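Local coordinates for endoglucanase, family GH5 (Zobellia galactanivorans, PDB 6GL2), which hydrolyses hemicellulose, most likely cutting internal beta-1,4 linkages of glucans such as mixed-linked glucan, at residues 10-13 / 14-18; 261-264 / 265-269; 230-234 / 235-239; 139-142 / 143-147; 158-161 / 162-165. All coordinates share one frame; numbering follows the deposited sequence.

Contact 1. Residues 10-13 / 14-18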
loop_
_atom_site.group_PDB
_atom_site.type_symbol
_atom_site.label_atom_id
_atom_site.label_comp_id
_atom_site.label_asym_id
_atom_site.label_seq_id
_atom_site.Cartn_x
_atom_site.Cartn_y
_atom_site.Cartn_z
ATOM N N ARG A 10 1.090 3.535 -21.485
ATOM C CA ARG A 10 -0.147 4.130 -22.024
ATOM C C ARG A 10 -0.329 5.581 -21.688
ATOM O O ARG A 10 0.195 6.091 -20.724
ATOM C CB ARG A 10 -1.338 3.369 -21.545
ATOM C CG ARG A 10 -1.420 1.897 -21.896
ATOM C CD ARG A 10 -2.452 1.159 -21.106
ATOM N NE ARG A 10 -1.972 0.836 -19.750
ATOM C CZ ARG A 10 -2.663 0.125 -18.885
ATOM N NH1 ARG A 10 -3.880 -0.321 -19.144
ATOM N NH2 ARG A 10 -2.044 -0.185 -17.708
ATOM N N GLU A 11 -1.153 6.271 -22.502
ATOM C CA GLU A 11 -1.714 7.562 -22.097
ATOM C C GLU A 11 -3.033 7.091 -21.440
ATOM O O GLU A 11 -3.935 6.553 -22.091
ATOM C CB GLU A 11 -1.978 8.508 -23.293
ATOM C CG GLU A 11 -0.678 9.002 -23.982
ATOM C CD GLU A 11 0.080 10.097 -23.281
ATOM O OE1 GLU A 11 1.105 10.603 -23.859
ATOM O OE2 GLU A 11 -0.333 10.538 -22.179
ATOM N N ILE A 12 -3.071 7.126 -20.103
ATOM C CA ILE A 12 -4.160 6.645 -19.327
ATOM C C ILE A 12 -4.352 7.438 -18.071
ATOM O O ILE A 12 -3.418 7.657 -17.321
ATOM C CB ILE A 12 -4.037 5.137 -19.022
ATOM C CG1 ILE A 12 -5.312 4.564 -18.367
ATOM C CG2 ILE A 12 -2.735 4.824 -18.237
ATOM C CD1 ILE A 12 -5.354 3.062 -18.280
ATOM N N ALA A 13 -5.574 7.908 -17.847
ATOM C CA ALA A 13 -5.906 8.750 -16.710
ATOM C C ALA A 13 -5.904 7.837 -15.456
ATOM O O ALA A 13 -6.345 6.686 -15.498
ATOM C CB ALA A 13 -7.325 9.368 -16.892
ATOM N N PRO A 14 -5.510 8.421 -14.328
ATOM C CA PRO A 14 -5.586 7.633 -13.068
ATOM C C PRO A 14 -6.890 6.957 -12.721
ATOM O O PRO A 14 -6.911 5.806 -12.326
ATOM C CB PRO A 14 -5.170 8.628 -12.013
ATOM C CG PRO A 14 -4.274 9.561 -12.695
ATOM C CD PRO A 14 -4.877 9.700 -14.097
ATOM N N LYS A 15 -8.061 7.568 -12.982
ATOM C CA LYS A 15 -9.268 6.893 -12.547
ATOM C C LYS A 15 -9.521 5.606 -13.352
ATOM O O LYS A 15 -10.003 4.580 -12.816
ATOM C CB LYS A 15 -10.479 7.808 -12.571
ATOM C CG LYS A 15 -10.386 8.881 -11.476
ATOM C CD LYS A 15 -11.628 9.737 -11.344
ATOM C CE LYS A 15 -11.490 10.775 -10.222
ATOM N NZ LYS A 15 -12.661 11.737 -10.327
ATOM N N GLU A 16 -9.174 5.610 -14.776
ATOM C CA GLU A 16 -9.319 4.399 -15.531
ATOM C C GLU A 16 -8.236 3.358 -15.144
ATOM O O GLU A 16 -8.499 2.174 -15.212
ATOM C CB GLU A 16 -9.317 4.713 -17.012
ATOM C CG GLU A 16 -9.601 3.523 -17.876
ATOM C CD GLU A 16 -10.899 2.750 -17.553
ATOM O OE1 GLU A 16 -12.024 3.344 -17.398
ATOM O OE2 GLU A 16 -10.788 1.500 -17.426
ATOM N N PHE A 17 -7.032 3.853 -14.906
ATOM C CA PHE A 17 -5.949 2.956 -14.411
ATOM C C PHE A 17 -6.376 2.239 -13.134
ATOM O O PHE A 17 -6.204 0.995 -13.067
ATOM C CB PHE A 17 -4.769 3.824 -14.242
ATOM C CG PHE A 17 -3.498 3.078 -13.886
ATOM C CD1 PHE A 17 -3.186 2.745 -12.546
ATOM C CD2 PHE A 17 -2.559 2.749 -14.859
ATOM C CE1 PHE A 17 -2.020 2.077 -12.245
ATOM C CE2 PHE A 17 -1.385 2.085 -14.570
ATOM C CZ PHE A 17 -1.116 1.779 -13.229
ATOM N N VAL A 18 -6.980 2.906 -12.186
ATOM C CA VAL A 18 -7.356 2.287 -10.964
ATOM C C VAL A 18 -8.449 1.265 -11.143
ATOM O O VAL A 18 -8.515 0.262 -10.515
ATOM C CB VAL A 18 -7.648 3.347 -9.847
ATOM C CG1 VAL A 18 -8.368 2.780 -8.647
ATOM C CG2 VAL A 18 -6.341 4.024 -9.452
#
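Ala13 holds the N-cap position of helix 14-20. Its carbonyl O receives the amide of Phe17, N to O 3.0 Å, in a nearly straight bond (N-H...O 174°), and Val18 N repeats the step on Pro14 O within the first turn. Residues 10-12 run up to this cap in extended form, which lays Arg10 and Ile12 beside the side chain of Phe17. With CG1 trans to its own amide (chi1 -171°), Ile12 sends its CD1 to the start of the next turn, 3.9 Å from Phe17 N, while its other branch, CG2, comes to the edge of the ring, 4.0 Å from Phe17 CD2. The Ile12 CD1 methyl also lies 3.7 Å above the guanidinium plane of Arg10, offset toward its rim. Arg10 NH2 completes the group at 3.9 Å from Phe17 CE2; the approach is oblique, with the two planes inclined by 52°. The polar work of Arg10 is done with other partners: NE forms a salt bridge with Asp143 and NH2 bonds to Tyr101 OH, which fixes the guanidinium beside the ring. Phe17 itself meets Tyr101 edge-to-face and packs on Ile223. Since Tyr101 and Ile223 lie at the starts of strands 101-105 and 222-227, the contact is typical of a short N-terminal helix laid across the bottom of a (beta/alpha)8 barrel.

Contact 2. Residues 261-264 / 265-269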
loop_
_atom_site.group_PDB
_atom_site.type_symbol
_atom_site.label_atom_id
_atom_site.label_comp_id
_atom_site.label_asym_id
_atom_site.label_seq_id
_atom_site.Cartn_x
_atom_site.Cartn_y
_atom_site.Cartn_z
ATOM N N ASP A 261 -15.793 11.528 -1.521
ATOM C CA ASP A 261 -16.165 12.969 -1.621
ATOM C C ASP A 261 -14.981 13.917 -1.675
ATOM O O ASP A 261 -14.945 14.902 -2.429
ATOM C CB ASP A 261 -17.162 13.344 -0.534
ATOM C CG ASP A 261 -18.525 12.657 -0.701
ATOM O OD1 ASP A 261 -18.824 12.095 -1.761
ATOM O OD2 ASP A 261 -19.296 12.706 0.321
ATOM N N LYS A 262 -13.947 13.606 -0.871
ATOM C CA LYS A 262 -12.754 14.461 -0.789
ATOM C C LYS A 262 -11.911 14.235 -2.036
ATOM O O LYS A 262 -11.589 15.135 -2.756
ATOM C CB LYS A 262 -11.918 14.203 0.462
ATOM C CG LYS A 262 -10.638 15.011 0.526
ATOM C CD LYS A 262 -11.060 16.474 0.734
ATOM C CE LYS A 262 -9.978 17.476 1.099
ATOM N NZ LYS A 262 -10.685 18.789 1.349
ATOM N N PHE A 263 -11.475 12.990 -2.275
ATOM C CA PHE A 263 -10.479 12.739 -3.315
ATOM C C PHE A 263 -11.051 12.645 -4.723
ATOM O O PHE A 263 -10.481 13.211 -5.633
ATOM C CB PHE A 263 -9.644 11.506 -2.983
ATOM C CG PHE A 263 -8.885 11.646 -1.678
ATOM C CD1 PHE A 263 -7.935 12.620 -1.569
ATOM C CD2 PHE A 263 -9.034 10.777 -0.607
ATOM C CE1 PHE A 263 -7.210 12.729 -0.395
ATOM C CE2 PHE A 263 -8.249 10.873 0.561
ATOM C CZ PHE A 263 -7.363 11.879 0.648
ATOM N N ILE A 264 -12.036 11.810 -4.883
ATOM C CA ILE A 264 -12.584 11.541 -6.184
ATOM C C ILE A 264 -13.417 12.725 -6.735
ATOM O O ILE A 264 -13.225 13.131 -7.896
ATOM C CB ILE A 264 -13.450 10.249 -6.205
ATOM C CG1 ILE A 264 -12.573 9.013 -5.779
ATOM C CG2 ILE A 264 -14.124 10.085 -7.605
ATOM C CD1 ILE A 264 -13.260 7.719 -5.555
ATOM N N VAL A 265 -14.306 13.215 -5.901
ATOM C CA VAL A 265 -15.233 14.330 -6.324
ATOM C C VAL A 265 -14.477 15.653 -6.167
ATOM O O VAL A 265 -14.161 16.303 -7.171
ATOM C CB VAL A 265 -16.544 14.264 -5.542
ATOM C CG1 VAL A 265 -17.427 15.502 -5.859
ATOM C CG2 VAL A 265 -17.256 12.958 -5.750
ATOM N N GLU A 266 -14.144 16.069 -4.977
ATOM C CA GLU A 266 -13.541 17.385 -4.838
ATOM C C GLU A 266 -12.179 17.533 -5.542
ATOM O O GLU A 266 -11.902 18.543 -6.185
ATOM C CB GLU A 266 -13.458 17.787 -3.370
ATOM C CG GLU A 266 -12.749 19.110 -3.083
ATOM C CD GLU A 266 -12.174 19.194 -1.666
ATOM O OE1 GLU A 266 -12.993 19.017 -0.702
ATOM O OE2 GLU A 266 -10.905 19.401 -1.544
ATOM N N ASP A 267 -11.284 16.532 -5.410
ATOM C CA ASP A 267 -9.883 16.674 -5.852
ATOM C C ASP A 267 -9.637 16.099 -7.260
ATOM O O ASP A 267 -8.528 16.265 -7.807
ATOM C CB ASP A 267 -8.925 15.981 -4.880
ATOM C CG ASP A 267 -8.817 16.621 -3.431
ATOM O OD1 ASP A 267 -9.264 17.733 -3.174
ATOM O OD2 ASP A 267 -8.204 15.969 -2.543
ATOM N N ASN A 268 -10.608 15.430 -7.865
ATOM C CA ASN A 268 -10.446 14.712 -9.127
ATOM C C ASN A 268 -9.244 13.767 -9.174
ATOM O O ASN A 268 -8.402 13.864 -10.080
ATOM C CB ASN A 268 -10.394 15.716 -10.315
ATOM C CG ASN A 268 -10.476 14.996 -11.669
ATOM O OD1 ASN A 268 -9.968 15.510 -12.696
ATOM N ND2 ASN A 268 -11.052 13.780 -11.690
ATOM N N ARG A 269 -9.165 12.994 -8.082
ATOM C CA ARG A 269 -8.094 12.009 -7.939
ATOM C C ARG A 269 -8.669 10.627 -7.803
ATOM O O ARG A 269 -9.700 10.418 -7.191
ATOM C CB ARG A 269 -7.278 12.295 -6.732
ATOM C CG ARG A 269 -6.506 13.562 -6.749
ATOM C CD ARG A 269 -5.249 13.412 -7.582
ATOM N NE ARG A 269 -4.591 14.669 -7.873
ATOM C CZ ARG A 269 -3.597 14.788 -8.722
ATOM N NH1 ARG A 269 -3.001 13.711 -9.248
ATOM N NH2 ARG A 269 -3.118 15.993 -8.962
#
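Lys262 and Glu266, one turn apart on helix 246-266, reach outward side by side. CB of Lys262 leaves the helix pointing away from 265-269, and CG, trans to the backbone N (chi1 176°), sits over the rim of one face of the Phe263 ring, 4.0 Å from Asp267 OD2. A bend at chi2 (69°) then turns the chain along the glutamate: Lys262 CD lies 3.5 Å from Glu266 OE1, and Lys262 CE 3.4 Å from Glu266 OE2. At the tip NZ makes a salt bridge to Glu266 OE2 at 3.0 Å, meeting that oxygen on its syn lone pair, with a weak second bond to OE1; Asn211 OD1 gives NZ a further acceptor. The backbone beneath widens into a pi-type turn, Glu266 N to Asp261 O 2.9 Å, and closes with Arg269 N on Phe263 O at 2.8 Å. A carboxylate approached through both oxygens, beside a second acid at Asp267, should keep the lysine protonated and limit the swing of both chains.

Contact 3. Residues 230-234 / 235-239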
loop_
_atom_site.group_PDB
_atom_site.type_symbol
_atom_site.label_atom_id
_atom_site.label_comp_id
_atom_site.label_asym_id
_atom_site.label_seq_id
_atom_site.Cartn_x
_atom_site.Cartn_y
_atom_site.Cartn_z
ATOM N N PHE A 230 -11.628 -0.539 8.491
ATOM C CA PHE A 230 -12.894 -0.028 9.027
ATOM C C PHE A 230 -13.898 -1.185 9.131
ATOM O O PHE A 230 -14.138 -1.859 8.175
ATOM C CB PHE A 230 -13.475 1.055 8.116
ATOM C CG PHE A 230 -14.563 1.850 8.795
ATOM C CD1 PHE A 230 -15.827 1.280 8.965
ATOM C CD2 PHE A 230 -14.286 3.024 9.428
ATOM C CE1 PHE A 230 -16.813 1.966 9.689
ATOM C CE2 PHE A 230 -15.279 3.718 10.105
ATOM C CZ PHE A 230 -16.547 3.174 10.252
ATOM N N PRO A 231 -14.513 -1.384 10.324
ATOM C CA PRO A 231 -14.313 -0.633 11.569
ATOM C C PRO A 231 -13.239 -1.249 12.432
ATOM O O PRO A 231 -13.161 -2.469 12.492
ATOM C CB PRO A 231 -15.693 -0.705 12.251
ATOM C CG PRO A 231 -16.129 -2.084 11.857
ATOM C CD PRO A 231 -15.628 -2.304 10.444
ATOM N N TYR A 232 -12.375 -0.449 13.028
ATOM C CA TYR A 232 -11.202 -1.011 13.636
ATOM C C TYR A 232 -11.476 -1.968 14.797
ATOM O O TYR A 232 -10.645 -2.817 15.119
ATOM C CB TYR A 232 -10.212 0.120 14.018
ATOM C CG TYR A 232 -10.644 0.873 15.229
ATOM C CD1 TYR A 232 -10.348 0.419 16.517
ATOM C CD2 TYR A 232 -11.405 2.034 15.104
ATOM C CE1 TYR A 232 -10.772 1.136 17.630
ATOM C CE2 TYR A 232 -11.804 2.771 16.225
ATOM C CZ TYR A 232 -11.489 2.292 17.472
ATOM O OH TYR A 232 -11.901 2.992 18.618
ATOM N N GLN A 233 -12.580 -1.760 15.499
ATOM C CA GLN A 233 -12.895 -2.621 16.613
ATOM C C GLN A 233 -13.076 -4.101 16.189
ATOM O O GLN A 233 -12.719 -5.009 16.912
ATOM C CB GLN A 233 -14.208 -2.161 17.223
ATOM C CG GLN A 233 -14.100 -0.798 17.886
ATOM C CD GLN A 233 -14.455 0.356 16.995
ATOM O OE1 GLN A 233 -14.517 0.298 15.730
ATOM N NE2 GLN A 233 -14.751 1.497 17.685
ATOM N N PHE A 234 -13.643 -4.280 15.017
ATOM C CA PHE A 234 -13.812 -5.583 14.331
ATOM C C PHE A 234 -12.530 -5.988 13.611
ATOM O O PHE A 234 -12.084 -7.125 13.713
ATOM C CB PHE A 234 -14.935 -5.475 13.365
ATOM C CG PHE A 234 -15.197 -6.712 12.589
ATOM C CD1 PHE A 234 -15.930 -7.758 13.146
ATOM C CD2 PHE A 234 -14.769 -6.913 11.259
ATOM C CE1 PHE A 234 -16.185 -8.931 12.458
ATOM C CE2 PHE A 234 -15.047 -8.059 10.570
ATOM C CZ PHE A 234 -15.743 -9.092 11.159
ATOM N N CYS A 235 -11.901 -5.081 12.913
ATOM C CA CYS A 235 -10.821 -5.434 12.000
ATOM C C CYS A 235 -9.450 -5.609 12.640
ATOM O O CYS A 235 -8.662 -6.459 12.229
ATOM C CB CYS A 235 -10.728 -4.457 10.855
ATOM S SG CYS A 235 -12.100 -4.354 9.765
ATOM N N LEU A 236 -9.147 -4.722 13.599
ATOM C CA LEU A 236 -7.841 -4.673 14.238
ATOM C C LEU A 236 -7.801 -5.127 15.652
ATOM O O LEU A 236 -6.918 -5.940 16.019
ATOM C CB LEU A 236 -7.270 -3.253 14.139
ATOM C CG LEU A 236 -6.987 -2.702 12.728
ATOM C CD1 LEU A 236 -6.455 -1.280 12.756
ATOM C CD2 LEU A 236 -6.037 -3.643 11.993
ATOM N N ASP A 237 -8.699 -4.624 16.455
ATOM C CA ASP A 237 -8.578 -4.894 17.897
ATOM C C ASP A 237 -9.131 -6.235 18.327
ATOM O O ASP A 237 -8.693 -6.764 19.364
ATOM C CB ASP A 237 -9.341 -3.851 18.691
ATOM C CG ASP A 237 -8.702 -2.513 18.639
ATOM O OD1 ASP A 237 -7.542 -2.410 18.106
ATOM O OD2 ASP A 237 -9.388 -1.571 19.146
ATOM N N GLY A 238 -10.079 -6.771 17.580
ATOM C CA GLY A 238 -10.737 -8.010 17.983
ATOM C C GLY A 238 -11.685 -7.863 19.192
ATOM O O GLY A 238 -12.165 -8.891 19.767
ATOM N N THR A 239 -12.021 -6.600 19.524
ATOM C CA THR A 239 -12.875 -6.276 20.654
ATOM C C THR A 239 -14.343 -6.439 20.269
ATOM O O THR A 239 -15.207 -6.632 21.117
ATOM C CB THR A 239 -12.601 -4.848 21.197
ATOM O OG1 THR A 239 -13.026 -3.842 20.270
ATOM C CG2 THR A 239 -11.117 -4.667 21.525
#
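Residues 232-237 form a short helix behind the N-cap Pro231, whose O takes Cys235 N at 2.9 Å, after which the helix widens: Tyr232 O accepts both Leu236 N, at 2.9 Å, and Asp237 N, at 3.0 Å. The second of these is the wider, pi-type step, and a weak bond from Thr239 N to Gln233 O follows where the chain leaves the helix at Gly238, with positive phi. Tyr232 CG is wedged between its own N and C (chi1 75°), which brings the ring beside Asp237. Asp237 OD2 reaches the ring at its edge, near the plane, 3.4 Å from Tyr232 CE1, with the carboxylate turned 75° from the ring. The amide carbon Gln233 CD lies over one face, 3.5 Å above the ring plane and offset toward the rim. On the buried side Cys235 SG meets the edge of Phe234, 5.3 Å from the ring centroid and 82° off its normal, and touches Pro231 CD at 4.1 Å. Phe234 in turn packs against Trp243 and His290. Gln233 lies about 4 Å, side chain to side chain, from Asp240, seen binding magnesium in this protein, though no ion is bound to this chain here. The chemistry is thus two-sided: sulfur and rings inward, and outward a carboxylate whose negative charge probably suits the positively polarised C-H edge of Tyr232.

Contact 4. Residues 139-142 / 143-147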
loop_
_atom_site.group_PDB
_atom_site.type_symbol
_atom_site.label_atom_id
_atom_site.label_comp_id
_atom_site.label_asym_id
_atom_site.label_seq_id
_atom_site.Cartn_x
_atom_site.Cartn_y
_atom_site.Cartn_z
ATOM N N LYS A 139 13.363 1.504 -13.964
ATOM C CA LYS A 139 13.031 2.543 -14.946
ATOM C C LYS A 139 12.510 2.084 -16.249
ATOM O O LYS A 139 11.581 2.692 -16.785
ATOM C CB LYS A 139 14.241 3.428 -15.202
ATOM C CG LYS A 139 13.980 4.659 -16.094
ATOM C CD LYS A 139 14.871 5.887 -15.720
ATOM C CE LYS A 139 16.335 5.626 -15.904
ATOM N NZ LYS A 139 17.208 6.790 -15.601
ATOM N N THR A 140 12.906 0.918 -16.710
ATOM C CA THR A 140 12.464 0.459 -18.040
ATOM C C THR A 140 11.185 -0.303 -17.984
ATOM O O THR A 140 10.617 -0.696 -19.021
ATOM C CB THR A 140 13.496 -0.371 -18.738
ATOM O OG1 THR A 140 13.709 -1.629 -18.060
ATOM C CG2 THR A 140 14.784 0.449 -18.982
ATOM N N TYR A 141 10.636 -0.602 -16.795
ATOM C CA TYR A 141 9.373 -1.331 -16.686
ATOM C C TYR A 141 8.222 -0.456 -17.182
ATOM O O TYR A 141 8.244 0.732 -17.025
ATOM C CB TYR A 141 9.139 -1.809 -15.209
ATOM C CG TYR A 141 10.007 -2.944 -14.851
ATOM C CD1 TYR A 141 11.280 -2.844 -14.569
ATOM C CD2 TYR A 141 9.477 -4.200 -14.855
ATOM C CE1 TYR A 141 12.085 -3.968 -14.299
ATOM C CE2 TYR A 141 10.256 -5.315 -14.591
ATOM C CZ TYR A 141 11.559 -5.187 -14.264
ATOM O OH TYR A 141 12.366 -6.279 -14.022
ATOM N N GLY A 142 7.245 -1.091 -17.744
ATOM C CA GLY A 142 6.042 -0.430 -18.236
ATOM C C GLY A 142 5.049 -0.128 -17.118
ATOM O O GLY A 142 5.391 -0.205 -15.917
ATOM N N ASP A 143 3.896 0.348 -17.470
ATOM C CA ASP A 143 3.011 1.018 -16.520
ATOM C C ASP A 143 2.179 0.064 -15.625
ATOM O O ASP A 143 1.442 0.519 -14.788
ATOM C CB ASP A 143 2.075 2.039 -17.247
ATOM C CG ASP A 143 1.095 1.408 -18.160
ATOM O OD1 ASP A 143 0.799 0.240 -18.147
ATOM O OD2 ASP A 143 0.392 2.220 -18.913
ATOM N N TYR A 144 2.400 -1.250 -15.739
ATOM C CA TYR A 144 1.850 -2.128 -14.774
ATOM C C TYR A 144 2.651 -2.089 -13.462
ATOM O O TYR A 144 2.104 -2.580 -12.451
ATOM C CB TYR A 144 1.737 -3.586 -15.305
ATOM C CG TYR A 144 0.550 -3.774 -16.246
ATOM C CD1 TYR A 144 0.536 -3.277 -17.536
ATOM C CD2 TYR A 144 -0.487 -4.540 -15.826
ATOM C CE1 TYR A 144 -0.590 -3.455 -18.390
ATOM C CE2 TYR A 144 -1.610 -4.768 -16.668
ATOM C CZ TYR A 144 -1.605 -4.204 -17.895
ATOM O OH TYR A 144 -2.714 -4.397 -18.757
ATOM N N LEU A 145 3.845 -1.520 -13.489
ATOM C CA LEU A 145 4.595 -1.309 -12.243
ATOM C C LEU A 145 4.328 0.107 -11.755
ATOM O O LEU A 145 4.577 1.079 -12.461
ATOM C CB LEU A 145 6.120 -1.563 -12.530
ATOM C CG LEU A 145 7.000 -1.404 -11.309
ATOM C CD1 LEU A 145 6.619 -2.436 -10.252
ATOM C CD2 LEU A 145 8.519 -1.421 -11.650
ATOM N N ILE A 146 3.938 0.149 -10.484
ATOM C CA ILE A 146 3.511 1.368 -9.803
ATOM C C ILE A 146 4.429 1.579 -8.601
ATOM O O ILE A 146 4.865 0.616 -7.930
ATOM C CB ILE A 146 2.091 1.150 -9.233
ATOM C CG1 ILE A 146 1.064 0.872 -10.386
ATOM C CG2 ILE A 146 1.543 2.377 -8.438
ATOM C CD1 ILE A 146 -0.123 0.055 -9.911
ATOM N N PHE A 147 4.853 2.827 -8.387
ATOM C CA PHE A 147 5.598 3.130 -7.153
ATOM C C PHE A 147 4.692 3.747 -6.106
ATOM O O PHE A 147 3.824 4.553 -6.440
ATOM C CB PHE A 147 6.691 4.161 -7.418
ATOM C CG PHE A 147 7.794 3.690 -8.373
ATOM C CD1 PHE A 147 8.119 2.332 -8.520
ATOM C CD2 PHE A 147 8.540 4.584 -9.097
ATOM C CE1 PHE A 147 9.123 1.967 -9.423
ATOM C CE2 PHE A 147 9.558 4.218 -9.965
ATOM C CZ PHE A 147 9.815 2.903 -10.136
#
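Gly142 and Leu145 are the ends of a type I turn with Asp143 and Tyr144 at its centre. The CB bond of Asp143 points away from 139-142, and its CG is lodged between the backbone N and C (chi1 66°); its oxygens are both hydrogen-bonded, OD2 within a salt bridge to Arg10. Tyr144 leads its ring off to stack on Tyr101. Leu145 closes the turn through its N, 3.2 Å from Gly142 O, with N-H...O at 164° and the donor tilted from the carbonyl plane. That same oxygen also accepts from Arg194 NH2. Leu145 then turns back on the first segment: its CD2 comes to 3.6 Å from Tyr141 CB and 3.8 Å from Tyr141 CG, approaching the ring obliquely near its root. The far end of that ring is held by Glu89 and Asn93 through Tyr141 OH. Ile146 and Phe147 carry the chain into the sheet, where Ile146 pairs with Val102. This is a typical alpha-to-beta connection of a (beta/alpha)8 barrel, a tight turn feeding helix 117-137 into strand 145-148.

Contact 5. Residues 158-161 / 162-165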
loop_
_atom_site.group_PDB
_atom_site.type_symbol
_atom_site.label_atom_id
_atom_site.label_comp_id
_atom_site.label_asym_id
_atom_site.label_seq_id
_atom_site.Cartn_x
_atom_site.Cartn_y
_atom_site.Cartn_z
ATOM N N THR A 158 3.374 8.690 19.402
ATOM C CA THR A 158 2.833 9.971 19.747
ATOM C C THR A 158 1.298 9.892 19.881
ATOM O O THR A 158 0.665 9.014 19.238
ATOM C CB THR A 158 3.236 11.068 18.701
ATOM O OG1 THR A 158 2.660 10.729 17.411
ATOM C CG2 THR A 158 4.731 11.281 18.603
ATOM N N PRO A 159 0.663 10.761 20.632
ATOM C CA PRO A 159 -0.754 10.627 20.815
ATOM C C PRO A 159 -1.546 10.722 19.481
ATOM O O PRO A 159 -2.642 10.106 19.402
ATOM C CB PRO A 159 -1.095 11.802 21.771
ATOM C CG PRO A 159 0.157 12.106 22.508
ATOM C CD PRO A 159 1.266 11.792 21.558
ATOM N N GLU A 160 -1.116 11.551 18.526
ATOM C CA GLU A 160 -1.848 11.745 17.279
ATOM C C GLU A 160 -1.425 10.735 16.198
ATOM O O GLU A 160 -1.899 10.878 15.081
ATOM C CB GLU A 160 -1.671 13.185 16.827
ATOM C CG GLU A 160 -2.110 14.223 17.858
ATOM C CD GLU A 160 -3.477 13.945 18.386
ATOM O OE1 GLU A 160 -4.446 14.063 17.584
ATOM O OE2 GLU A 160 -3.570 13.597 19.608
ATOM N N GLU A 161 -0.569 9.806 16.496
ATOM C CA GLU A 161 -0.064 8.834 15.494
ATOM C C GLU A 161 -1.143 8.276 14.612
ATOM O O GLU A 161 -0.974 8.291 13.367
ATOM C CB GLU A 161 0.588 7.719 16.143
ATOM C CG GLU A 161 1.090 6.643 15.200
ATOM C CD GLU A 161 1.880 5.582 15.873
ATOM O OE1 GLU A 161 2.057 5.486 17.144
ATOM O OE2 GLU A 161 2.325 4.634 15.210
ATOM N N TRP A 162 -2.219 7.809 15.202
ATOM C CA TRP A 162 -3.336 7.169 14.457
ATOM C C TRP A 162 -4.534 8.059 14.338
ATOM O O TRP A 162 -5.656 7.589 13.997
ATOM C CB TRP A 162 -3.662 5.803 15.098
ATOM C CG TRP A 162 -2.525 4.878 15.053
ATOM C CD1 TRP A 162 -1.838 4.335 16.125
ATOM C CD2 TRP A 162 -1.860 4.331 13.885
ATOM N NE1 TRP A 162 -0.846 3.508 15.714
ATOM C CE2 TRP A 162 -0.830 3.458 14.362
ATOM C CE3 TRP A 162 -2.033 4.480 12.492
ATOM C CZ2 TRP A 162 -0.034 2.762 13.524
ATOM C CZ3 TRP A 162 -1.211 3.760 11.650
ATOM C CH2 TRP A 162 -0.213 2.941 12.153
ATOM N N LYS A 163 -4.350 9.354 14.588
ATOM C CA LYS A 163 -5.413 10.377 14.541
ATOM C C LYS A 163 -5.179 11.530 13.562
ATOM O O LYS A 163 -5.747 12.614 13.640
ATOM C CB LYS A 163 -5.675 10.894 15.971
ATOM C CG LYS A 163 -6.145 9.820 16.955
ATOM C CD LYS A 163 -6.397 10.468 18.337
ATOM C CE LYS A 163 -6.933 9.484 19.384
ATOM N NZ LYS A 163 -7.477 10.160 20.626
ATOM N N GLY A 164 -4.333 11.216 12.568
ATOM C CA GLY A 164 -3.987 12.189 11.574
ATOM C C GLY A 164 -2.817 13.114 11.844
ATOM O O GLY A 164 -2.537 14.055 11.073
ATOM N N GLY A 165 -2.113 12.836 12.945
ATOM C CA GLY A 165 -0.843 13.575 13.160
ATOM C C GLY A 165 -1.002 14.976 13.746
ATOM O O GLY A 165 -2.098 15.433 14.019
HETATM O O HOH W 1 -2.957 7.737 18.016
HETATM O O HOH W 2 -3.053 9.010 11.620
#
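Glu160 and Glu161 are shared by two overlapping type I turns, 158-161 and 160-163, in the loop between strand 145-148 and helix 167-186 of the (beta/alpha)8 barrel. The first turn is closed by Glu161 N on Thr158 O at 3.1 Å. In the second, Glu160 O takes Lys163 N at 2.9 Å, and then also Gly165 N at 2.9 Å. These two donors come from opposite faces of the carbonyl plane, so a single oxygen ties the loop together on both sides. Gly164 and Gly165, both at positive phi, let the chain fold back to present that second amide. Two waters satisfy other backbone groups: water 1 donates to Pro159 O and accepts from Trp162 N at 2.9 Å, while water 2 donates to Glu161 O and accepts from Gly164 N at 2.7 Å. The Glu161 carboxylate is bound on both oxygens, OE2 in a salt bridge with Arg154 and OE1 by Gly157 N. Thus held, it lies nearly flat over the Trp162 indole, planes 19° apart, without a hydrogen bond to NE1. One bond back along the chain, Glu161 CG makes a CH-pi contact on the same face, 3.7 Å from the centroid of the Trp162 five-membered ring and 7° off its normal.

Contacts 1, 2 and 4 gather on one side of the barrel. Contact 1 touches both others, probably bonding, in one of two Lys15 conformers, through Lys15 NZ to Ile264 O of contact 2, 2.9 Å apart, and by a salt bridge to contact 4, so the N-terminal helix and the loop before it join the end of helix 246-266 to the entry of strand 145-148. Contacts 3 and 5 both lie about 33 Å from contact 1, centre to centre; their own nearest atoms are about 7 Å apart. Contacts 1, 2 and 3 are surface contacts, whereas 4 and 5 are partly buried. Apolar packing dominates 1 and 4, an ion pair marks 2, sulfur and rings 3, and water-bridged backbone 5.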